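Local coordinates for protein glucokinase (Streptomyces griseus, PDB 3VGL) that probably catalyses the ATP-dependent phosphorylation of D-glucose to D-glucose 6-phosphate, as a glucokinase of the ROK family, at residues A[132-137]-A[173-178]; A[105-110]-A[142-147]; A[242-247]-A[254-259]. One frame throughout, in Å; residues are numbered along the deposited sequence.

Contact 1 (A[132-137]-A[173-178]); sequences TGLGGG and GCWEQY. With NA (sodium ion), chain C; ZN (zinc ion), chain B; BGC (beta-D-glucopyranose), chain D; ANP (phosphoaminophosphonic acid-adenylate ester), chain E.
Glu-176 OE1 is gripped from two directions, by the backbone of the facing segment and by the bound sugar. The glucose hydroxyl O1 donates to Glu-176 OE1 at 2.6 Å, while Leu-134 N donates to the same OE1 at 3.0 Å, a nearly straight bond (161°) that arrives from above the carboxylate plane. Peptide and substrate thus fix one oxygen together. The other, OE2, is bonded to Asn-80 ND2 and lies near a water that also neighbours Thr-132 O. The approach suits a glycine: Gly-133 CA is 3.3 Å from Glu-176 OE1, and a CB there would probably collide with it. Gly-135 is constrained by the sugar, since a side chain would run into O4.

Next to the carboxylate the contact turns apolar. With CG anti to the backbone N (chi1 -174°), Leu-134 hangs its methyls over the indole of Trp-175, and CD1 sits 3.7 Å from the centroid of the six-membered ring, almost on the ring normal, in a CH-pi contact. CD2 extends the cover toward CE3 and CZ3.

Both segments also serve other sites. Thr-132 N and OG1 both donate to O1B of the nucleotide analogue, Gly-136 O binds sodium, and Cys-174 SG binds zinc with His-157, Cys-167 and Cys-169. These cysteines and Glu-176 match the CXCGXXGCXE motif of ROK proteins, the carboxylate two residues from a zinc ligand. The start of strand 134-140, paired with strand 125-130, is thereby joined to the turn preceding helix 181-194, and Trp-175 NE1 ties that turn to Trp-239 O on helix 227-251.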
loop_
_atom_site.group_PDB
_atom_site.type_symbol
_atom_site.label_atom_id
_atom_site.label_comp_id
_atom_site.label_asym_id
_atom_site.label_seq_id
_atom_site.Cartn_x
_atom_site.Cartn_y
_atom_site.Cartn_z
ATOM N N THR A 132 -11.790 20.522 5.992
ATOM C CA THR A 132 -11.638 20.362 4.542
ATOM C C THR A 132 -10.393 19.548 4.233
ATOM O O THR A 132 -10.397 18.691 3.335
ATOM C CB THR A 132 -11.529 21.727 3.872
ATOM O OG1 THR A 132 -12.716 22.452 4.180
ATOM C CG2 THR A 132 -11.446 21.602 2.358
ATOM N N GLY A 133 -9.339 19.858 4.984
ATOM C CA GLY A 133 -8.090 19.113 4.929
ATOM C C GLY A 133 -7.690 18.673 6.328
ATOM O O GLY A 133 -8.485 18.703 7.256
ATOM N N LEU A 134 -6.448 18.242 6.481
ATOM C CA LEU A 134 -5.916 17.904 7.794
ATOM C C LEU A 134 -4.751 18.848 8.052
ATOM O O LEU A 134 -3.844 18.927 7.247
ATOM C CB LEU A 134 -5.460 16.418 7.865
ATOM C CG LEU A 134 -5.028 15.962 9.281
ATOM C CD1 LEU A 134 -5.238 14.461 9.472
ATOM C CD2 LEU A 134 -3.537 16.277 9.559
ATOM N N GLY A 135 -4.842 19.611 9.141
ATOM C CA GLY A 135 -3.769 20.532 9.516
ATOM C C GLY A 135 -3.067 20.063 10.780
ATOM O O GLY A 135 -3.580 19.247 11.539
ATOM N N GLY A 136 -1.846 20.540 10.974
ATOM C CA GLY A 136 -1.105 20.243 12.194
ATOM C C GLY A 136 -0.604 21.498 12.898
ATOM O O GLY A 136 -0.496 22.567 12.299
ATOM N N GLY A 137 -0.264 21.348 14.170
ATOM C CA GLY A 137 0.357 22.428 14.931
ATOM C C GLY A 137 1.235 21.813 16.000
ATOM O O GLY A 137 0.876 20.805 16.612
ATOM N N GLY A 173 -1.515 9.921 -1.864
ATOM C CA GLY A 173 -1.457 9.120 -0.629
ATOM C C GLY A 173 -1.356 9.905 0.659
ATOM O O GLY A 173 -1.118 9.329 1.723
ATOM N N CYS A 174 -1.514 11.214 0.562
ATOM C CA CYS A 174 -1.458 12.099 1.735
ATOM C C CYS A 174 -2.461 11.749 2.827
ATOM O O CYS A 174 -3.639 11.388 2.569
ATOM C CB CYS A 174 -1.730 13.510 1.266
ATOM S SG CYS A 174 -0.528 14.146 0.117
ATOM N N TRP A 175 -2.000 11.874 4.075
ATOM C CA TRP A 175 -2.857 11.607 5.222
ATOM C C TRP A 175 -4.233 12.297 5.126
ATOM O O TRP A 175 -5.255 11.702 5.446
ATOM C CB TRP A 175 -2.115 11.996 6.517
ATOM C CG TRP A 175 -2.772 11.523 7.793
ATOM C CD1 TRP A 175 -3.673 10.485 7.951
ATOM C CD2 TRP A 175 -2.478 12.007 9.094
ATOM N NE1 TRP A 175 -3.997 10.351 9.287
ATOM C CE2 TRP A 175 -3.261 11.263 10.006
ATOM C CE3 TRP A 175 -1.628 13.013 9.578
ATOM C CZ2 TRP A 175 -3.238 11.507 11.392
ATOM C CZ3 TRP A 175 -1.584 13.244 10.958
ATOM C CH2 TRP A 175 -2.399 12.497 11.843
ATOM N N GLU A 176 -4.262 13.533 4.656
ATOM C CA GLU A 176 -5.531 14.247 4.645
ATOM C C GLU A 176 -6.577 13.633 3.723
ATOM O O GLU A 176 -7.777 13.838 3.932
ATOM C CB GLU A 176 -5.330 15.735 4.385
ATOM C CG GLU A 176 -5.359 16.185 2.988
ATOM C CD GLU A 176 -5.503 17.730 2.886
ATOM O OE1 GLU A 176 -5.070 18.431 3.810
ATOM O OE2 GLU A 176 -6.046 18.215 1.866
ATOM N N GLN A 177 -6.157 12.849 2.724
ATOM C CA GLN A 177 -7.142 12.160 1.872
ATOM C C GLN A 177 -7.840 11.010 2.588
ATOM O O GLN A 177 -8.878 10.556 2.121
ATOM C CB GLN A 177 -6.488 11.658 0.571
ATOM C CG GLN A 177 -5.952 12.800 -0.289
ATOM C CD GLN A 177 -7.036 13.797 -0.606
ATOM O OE1 GLN A 177 -8.187 13.415 -0.944
ATOM N NE2 GLN A 177 -6.708 15.074 -0.472
ATOM N N TYR A 178 -7.268 10.594 3.737
ATOM C CA TYR A 178 -7.792 9.461 4.530
ATOM C C TYR A 178 -8.383 9.900 5.854
ATOM O O TYR A 178 -9.246 9.213 6.404
ATOM C CB TYR A 178 -6.690 8.413 4.767
ATOM C CG TYR A 178 -6.144 7.891 3.454
ATOM C CD1 TYR A 178 -6.785 6.856 2.786
ATOM C CD2 TYR A 178 -5.064 8.526 2.834
ATOM C CE1 TYR A 178 -6.317 6.394 1.547
ATOM C CE2 TYR A 178 -4.582 8.073 1.601
ATOM C CZ TYR A 178 -5.230 7.023 0.974
ATOM O OH TYR A 178 -4.815 6.540 -0.265
HETATM NA NA NA C . 0.218 23.822 10.558
HETATM ZN ZN ZN B . -1.281 16.294 -0.109
HETATM C C2 BGC D . -3.236 22.575 4.303
HETATM C C3 BGC D . -2.816 23.071 5.685
HETATM C C4 BGC D . -4.030 23.408 6.552
HETATM C C5 BGC D . -4.963 22.209 6.537
HETATM C C6 BGC D . -6.235 22.458 7.353
HETATM C C1 BGC D . -4.201 21.409 4.480
HETATM O O1 BGC D . -4.699 20.976 3.244
HETATM O O2 BGC D . -2.053 22.081 3.646
HETATM O O3 BGC D . -1.998 24.195 5.575
HETATM O O4 BGC D . -3.603 23.639 7.883
HETATM O O5 BGC D . -5.338 21.863 5.212
HETATM O O6 BGC D . -6.954 23.570 6.846
HETATM P PB ANP E . -12.843 24.482 7.129
HETATM O O1B ANP E . -11.958 23.332 6.638
HETATM O O2B ANP E . -13.360 25.407 6.066
HETATM N N3B ANP E . -11.970 25.421 8.267
HETATM P PA ANP E . -14.383 22.662 8.819
HETATM O O1A ANP E . -15.808 22.791 9.365
HETATM O O2A ANP E . -13.224 22.571 9.763
HETATM O O3A ANP E . -14.182 23.870 7.767
HETATM O "O5'" ANP E . -14.293 21.385 7.844
HETATM C "C5'" ANP E . -15.242 21.167 6.794
HETATM C "C4'" ANP E . -15.335 19.685 6.505
HETATM O "O4'" ANP E . -15.592 18.962 7.718
HETATM C "C3'" ANP E . -16.495 19.405 5.582
HETATM O "O3'" ANP E . -16.189 18.199 4.877
HETATM C "C2'" ANP E . -17.610 19.158 6.564
HETATM O "O2'" ANP E . -18.643 18.362 6.010
HETATM C "C1'" ANP E . -16.924 18.454 7.726
HETATM N N9 ANP E . -17.502 18.862 9.019
HETATM C C8 ANP E . -17.468 20.078 9.594
HETATM N N7 ANP E . -18.110 20.057 10.806
HETATM C C5 ANP E . -18.523 18.791 10.989
HETATM C C6 ANP E . -19.281 18.038 12.029
HETATM N N6 ANP E . -19.712 18.651 13.161
HETATM N N1 ANP E . -19.484 16.720 11.815
HETATM C C2 ANP E . -19.077 16.059 10.704
HETATM N N3 ANP E . -18.397 16.689 9.717
HETATM C C4 ANP E . -18.121 18.004 9.820
HETATM O O HOH W 1 -8.790 17.501 1.569
HETATM O O HOH W 2 -1.162 22.621 8.970
HETATM O O HOH W 3 1.608 24.481 8.649
#

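Contact 2 (A[105-110]-A[142-147]); sequences DANAAA and NKLRRG. With NA (sodium ion), chain C; BGC (beta-D-glucopyranose), chain D.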
loop_
_atom_site.group_PDB
_atom_site.type_symbol
_atom_site.label_atom_id
_atom_site.label_comp_id
_atom_site.label_asym_id
_atom_site.label_seq_id
_atom_site.Cartn_x
_atom_site.Cartn_y
_atom_site.Cartn_z
ATOM N N ASP A 105 -3.514 28.076 9.803
ATOM C CA ASP A 105 -4.729 27.874 10.605
ATOM C C ASP A 105 -4.592 26.856 11.710
ATOM O O ASP A 105 -5.144 27.047 12.782
ATOM C CB ASP A 105 -5.947 27.534 9.719
ATOM C CG ASP A 105 -5.796 26.227 8.947
ATOM O OD1 ASP A 105 -4.668 25.849 8.611
ATOM O OD2 ASP A 105 -6.822 25.584 8.649
ATOM N N ALA A 106 -3.912 25.749 11.438
ATOM C CA ALA A 106 -3.796 24.731 12.451
ATOM C C ALA A 106 -2.678 25.061 13.452
ATOM O O ALA A 106 -2.745 24.672 14.606
ATOM C CB ALA A 106 -3.605 23.367 11.790
ATOM N N ASN A 107 -1.671 25.819 13.008
ATOM C CA ASN A 107 -0.698 26.394 13.942
ATOM C C ASN A 107 -1.455 27.269 14.941
ATOM O O ASN A 107 -1.270 27.162 16.145
ATOM C CB ASN A 107 0.339 27.246 13.212
ATOM C CG ASN A 107 1.360 26.428 12.449
ATOM O OD1 ASN A 107 1.292 25.178 12.379
ATOM N ND2 ASN A 107 2.312 27.123 11.857
ATOM N N ALA A 108 -2.382 28.069 14.420
ATOM C CA ALA A 108 -3.172 28.974 15.269
ATOM C C ALA A 108 -4.082 28.177 16.220
ATOM O O ALA A 108 -4.173 28.488 17.419
ATOM C CB ALA A 108 -3.962 29.945 14.407
ATOM N N ALA A 109 -4.710 27.113 15.715
ATOM C CA ALA A 109 -5.536 26.248 16.569
ATOM C C ALA A 109 -4.712 25.639 17.717
ATOM O O ALA A 109 -5.178 25.598 18.859
ATOM C CB ALA A 109 -6.203 25.138 15.733
ATOM N N ALA A 110 -3.507 25.146 17.405
ATOM C CA ALA A 110 -2.612 24.597 18.428
ATOM C C ALA A 110 -2.337 25.635 19.519
ATOM O O ALA A 110 -2.439 25.346 20.728
ATOM C CB ALA A 110 -1.304 24.132 17.800
ATOM N N ASN A 142 6.886 24.731 25.255
ATOM C CA ASN A 142 5.971 25.855 25.500
ATOM C C ASN A 142 5.932 26.924 24.394
ATOM O O ASN A 142 5.480 28.062 24.625
ATOM C CB ASN A 142 6.260 26.483 26.885
ATOM C CG ASN A 142 6.263 25.455 27.980
ATOM O OD1 ASN A 142 7.314 24.963 28.373
ATOM N ND2 ASN A 142 5.083 25.087 28.451
ATOM N N LYS A 143 6.375 26.550 23.194
ATOM C CA LYS A 143 6.468 27.477 22.068
ATOM C C LYS A 143 5.926 26.847 20.799
ATOM O O LYS A 143 6.188 25.679 20.527
ATOM C CB LYS A 143 7.918 27.854 21.802
ATOM C CG LYS A 143 8.564 28.735 22.877
ATOM C CD LYS A 143 9.554 29.687 22.243
ATOM C CE LYS A 143 10.956 29.143 22.247
ATOM N NZ LYS A 143 11.947 30.260 22.297
ATOM N N LEU A 144 5.200 27.642 20.019
ATOM C CA LEU A 144 4.773 27.221 18.680
ATOM C C LEU A 144 5.988 27.084 17.764
ATOM O O LEU A 144 6.854 27.971 17.721
ATOM C CB LEU A 144 3.769 28.248 18.130
ATOM C CG LEU A 144 3.099 27.950 16.789
ATOM C CD1 LEU A 144 2.243 26.674 16.831
ATOM C CD2 LEU A 144 2.258 29.168 16.360
ATOM N N ARG A 145 6.073 25.956 17.046
ATOM C CA ARG A 145 7.206 25.708 16.167
ATOM C C ARG A 145 6.789 25.672 14.702
ATOM O O ARG A 145 6.091 24.757 14.261
ATOM C CB ARG A 145 7.908 24.395 16.526
ATOM C CG ARG A 145 8.284 24.256 17.996
ATOM C CD ARG A 145 9.337 25.277 18.419
ATOM N NE ARG A 145 9.607 25.156 19.845
ATOM C CZ ARG A 145 10.643 25.722 20.461
ATOM N NH1 ARG A 145 11.536 26.424 19.778
ATOM N NH2 ARG A 145 10.799 25.561 21.768
ATOM N N ARG A 146 7.258 26.662 13.955
ATOM C CA ARG A 146 6.890 26.831 12.552
ATOM C C ARG A 146 7.964 26.317 11.590
ATOM O O ARG A 146 7.735 26.250 10.383
ATOM C CB ARG A 146 6.565 28.317 12.268
ATOM C CG ARG A 146 5.456 28.893 13.146
ATOM C CD ARG A 146 5.440 30.392 12.970
ATOM N NE ARG A 146 4.599 31.099 13.937
ATOM C CZ ARG A 146 4.978 31.458 15.161
ATOM N NH1 ARG A 146 6.195 31.150 15.620
ATOM N NH2 ARG A 146 4.131 32.132 15.928
ATOM N N GLY A 147 9.135 25.962 12.123
ATOM C CA GLY A 147 10.258 25.479 11.329
ATOM C C GLY A 147 11.065 26.577 10.655
ATOM O O GLY A 147 10.737 27.766 10.779
HETATM NA NA NA C . 0.218 23.822 10.558
HETATM C C2 BGC D . -3.236 22.575 4.303
HETATM C C3 BGC D . -2.816 23.071 5.685
HETATM C C4 BGC D . -4.030 23.408 6.552
HETATM C C5 BGC D . -4.963 22.209 6.537
HETATM C C6 BGC D . -6.235 22.458 7.353
HETATM C C1 BGC D . -4.201 21.409 4.480
HETATM O O1 BGC D . -4.699 20.976 3.244
HETATM O O2 BGC D . -2.053 22.081 3.646
HETATM O O3 BGC D . -1.998 24.195 5.575
HETATM O O4 BGC D . -3.603 23.639 7.883
HETATM O O5 BGC D . -5.338 21.863 5.212
HETATM O O6 BGC D . -6.954 23.570 6.846
HETATM O O HOH W 4 3.320 24.262 14.245
HETATM O O HOH W 3 1.608 24.481 8.649
HETATM O O HOH W 2 -1.162 22.621 8.970
#
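Two first torsions bring Asn-107 and Leu-144 together: Asn-107 carries CG beside its backbone N and opposite the carbonyl carbon (chi1 -74°), whereas Leu-144 swings CG opposite its own N (chi1 -175°) and reaches for the helix. The tip of the leucine does the touching. Its CD1 lies 3.6 Å from the backbone oxygen Asn-107 O and 4.1 Å from Asn-107 CB, with CD2 close behind, and CD1 also approaches the methyl of Ala-110 three residues further along. At the amide end, Asn-107 ND2 rests 3.8 Å from Arg-146 CG, so it is the aliphatic part of the arginine that it meets. The guanidinium, almost perpendicular to the amide, is engaged by Glu-103 in a salt bridge through NE, with Leu-144 CD2 over one face, toward its rim.

Asn-107 OD1 does the polar work, binding sodium at 2.5 Å. Asn-104 OD1, Gly-136 O and two waters complete the ion's ligands, and one of these waters is bonded to glucose O4. A further water joins the segments, donating to Arg-145 O and, weakly, to Asn-107 OD1.

At the start of the same helix, Asp-105 takes two sugar hydroxyls, O4 onto OD1 at 2.6 Å and O6 onto OD2 at 2.7 Å. With an alanine here both hydroxyls would lose their carboxylate acceptor, and the C6 arm, whose oxygen receives the phosphate, would probably be set free to turn.

The chemistry implies a division of labour: plain van der Waals contact seats helix 105-116 against the short, weakly bonded strand 143-144, outermost in this chain's sheet, while the polar side chains of its first turn, Asp-105 and Asn-107, turn to sugar and ion.

Contact 3 (A[242-247]-A[254-259]); sequences AGLADL and SAFIVG
Leu-244 on helix 227-251 and Phe-256 on strand 255-259 mark the nearest backbone approach of the two segments, CA to CA 7.6 Å, a spacing that the Phe-256 side chain spans to reach the helix backbone. A chi1 of -67° sets its CG beside the backbone N and leans the ring out from the strand until CZ lies 3.5 Å from the backbone oxygen Leu-244 O, which meets the ring obliquely.

Two leucines three residues apart hold the ring. Leu-244 slides past it in the opposite direction, its side chain running toward the strand as the phenylalanine runs toward the helix; CD2 therefore ends against the base of the ring, 3.7 Å from Phe-256 CD1. Leu-247 touches farther out and with a different part: its CB, rather than its branched end, lies 3.6 Å from Phe-256 CE1. The outer part of the ring thus lies against the helix itself, near a carbonyl and a CB, and its inner part is met by a leucine methyl. Everything that touches here is buried, and the contact is made without direct hydrogen bonds between the segments.

A second aromatic ring, Phe-277 on helix 267-280, meets Phe-256 with planes about 65° apart, while Ile-126 and Ile-128 of strand 125-130 add aliphatic surface. The helix also takes part in the assembly, for Asp-246 OD1 bonds to Arg-159 N of a neighbouring subunit.

On the strand, Phe-256 points toward the helix and Ile-257 away, the alternation expected of a strand within a sheet. A long helix leading into an interior strand parallel to both its neighbours, in a sheet of order 3-2-1-4-5, is typical of the ribonuclease H-like domains of the actin-ATPase clan, to which ROK kinases belong.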
loop_
_atom_site.group_PDB
_atom_site.type_symbol
_atom_site.label_atom_id
_atom_site.label_comp_id
_atom_site.label_asym_id
_atom_site.label_seq_id
_atom_site.Cartn_x
_atom_site.Cartn_y
_atom_site.Cartn_z
ATOM N N ALA A 242 -4.178 5.816 13.492
ATOM C CA ALA A 242 -2.884 5.307 13.001
ATOM C C ALA A 242 -1.903 6.447 12.801
ATOM O O ALA A 242 -0.712 6.328 13.137
ATOM C CB ALA A 242 -3.047 4.513 11.700
ATOM N N GLY A 243 -2.381 7.565 12.263
ATOM C CA GLY A 243 -1.518 8.719 12.075
ATOM C C GLY A 243 -1.077 9.324 13.395
ATOM O O GLY A 243 0.054 9.776 13.515
ATOM N N LEU A 244 -1.982 9.406 14.378
ATOM C CA LEU A 244 -1.587 9.879 15.714
ATOM C C LEU A 244 -0.531 8.977 16.333
ATOM O O LEU A 244 0.392 9.465 17.012
ATOM C CB LEU A 244 -2.789 9.960 16.670
ATOM C CG LEU A 244 -3.782 11.096 16.411
ATOM C CD1 LEU A 244 -4.854 11.026 17.477
ATOM C CD2 LEU A 244 -3.139 12.486 16.396
ATOM N N ALA A 245 -0.651 7.668 16.100
ATOM C CA ALA A 245 0.410 6.764 16.584
ATOM C C ALA A 245 1.741 7.090 15.914
ATOM O O ALA A 245 2.792 7.121 16.594
ATOM C CB ALA A 245 0.014 5.333 16.408
ATOM N N ASP A 246 1.726 7.365 14.612
ATOM C CA ASP A 246 2.974 7.831 13.941
ATOM C C ASP A 246 3.495 9.162 14.533
ATOM O O ASP A 246 4.707 9.358 14.731
ATOM C CB ASP A 246 2.778 7.979 12.427
ATOM C CG ASP A 246 2.659 6.623 11.696
ATOM O OD1 ASP A 246 3.032 5.577 12.244
ATOM O OD2 ASP A 246 2.142 6.639 10.563
ATOM N N LEU A 247 2.582 10.082 14.841
ATOM C CA LEU A 247 3.020 11.331 15.456
ATOM C C LEU A 247 3.607 11.114 16.849
ATOM O O LEU A 247 4.444 11.931 17.279
ATOM C CB LEU A 247 1.866 12.335 15.517
ATOM C CG LEU A 247 1.320 12.847 14.179
ATOM C CD1 LEU A 247 0.152 13.818 14.422
ATOM C CD2 LEU A 247 2.375 13.606 13.395
ATOM N N SER A 254 2.885 14.984 25.414
ATOM C CA SER A 254 2.045 14.540 26.517
ATOM C C SER A 254 0.583 14.409 26.070
ATOM O O SER A 254 -0.175 13.616 26.640
ATOM C CB SER A 254 2.156 15.511 27.693
ATOM O OG SER A 254 1.851 16.828 27.281
ATOM N N ALA A 255 0.201 15.187 25.059
ATOM C CA ALA A 255 -1.161 15.148 24.555
ATOM C C ALA A 255 -1.246 15.440 23.069
ATOM O O ALA A 255 -0.486 16.270 22.535
ATOM C CB ALA A 255 -2.032 16.151 25.328
ATOM N N PHE A 256 -2.198 14.755 22.442
ATOM C CA PHE A 256 -2.733 15.103 21.125
ATOM C C PHE A 256 -4.062 15.797 21.297
ATOM O O PHE A 256 -4.879 15.381 22.125
ATOM C CB PHE A 256 -2.927 13.851 20.270
ATOM C CG PHE A 256 -1.638 13.194 19.909
ATOM C CD1 PHE A 256 -0.817 13.784 18.964
ATOM C CD2 PHE A 256 -1.202 12.040 20.573
ATOM C CE1 PHE A 256 0.422 13.222 18.645
ATOM C CE2 PHE A 256 0.051 11.448 20.227
ATOM C CZ PHE A 256 0.846 12.057 19.274
ATOM N N ILE A 257 -4.255 16.862 20.524
ATOM C CA ILE A 257 -5.497 17.650 20.590
ATOM C C ILE A 257 -6.083 17.649 19.197
ATOM O O ILE A 257 -5.416 18.059 18.239
ATOM C CB ILE A 257 -5.244 19.078 21.096
ATOM C CG1 ILE A 257 -4.524 19.040 22.452
ATOM C CG2 ILE A 257 -6.563 19.843 21.197
ATOM C CD1 ILE A 257 -3.994 20.387 22.923
ATOM N N VAL A 258 -7.315 17.163 19.089
ATOM C CA VAL A 258 -7.992 17.034 17.793
ATOM C C VAL A 258 -8.991 18.163 17.645
ATOM O O VAL A 258 -9.925 18.281 18.456
ATOM C CB VAL A 258 -8.709 15.665 17.683
ATOM C CG1 VAL A 258 -9.353 15.529 16.304
ATOM C CG2 VAL A 258 -7.701 14.526 17.866
ATOM N N GLY A 259 -8.771 18.997 16.616
ATOM C CA GLY A 259 -9.637 20.153 16.348
ATOM C C GLY A 259 -10.266 20.013 14.968
ATOM O O GLY A 259 -10.430 18.896 14.440
#

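How the contacts relate
All three contacts reach the sheet that contains strands 134-140, 143-144 and 255-259. Contacts 1 and 3 are buried; contact 2, at the strand outermost within the chain, is only partly so. Chemistry follows position: contact 3 is mainly hydrocarbon and aromatic, with one backbone oxygen at the ring; contact 1 combines apolar contact with a substrate-binding carboxylate; and contact 2 pairs it with ion and sugar binding. Contacts 1 and 2 share the sodium ion, the glucose and two waters, and meet where Gly-135 and Gly-136 pack on Ala-106. Trp-175 joins contact 1 to contact 3 by lying against Gly-243 and Leu-247. Contacts 2 and 3 do not touch, although both approach another subunit.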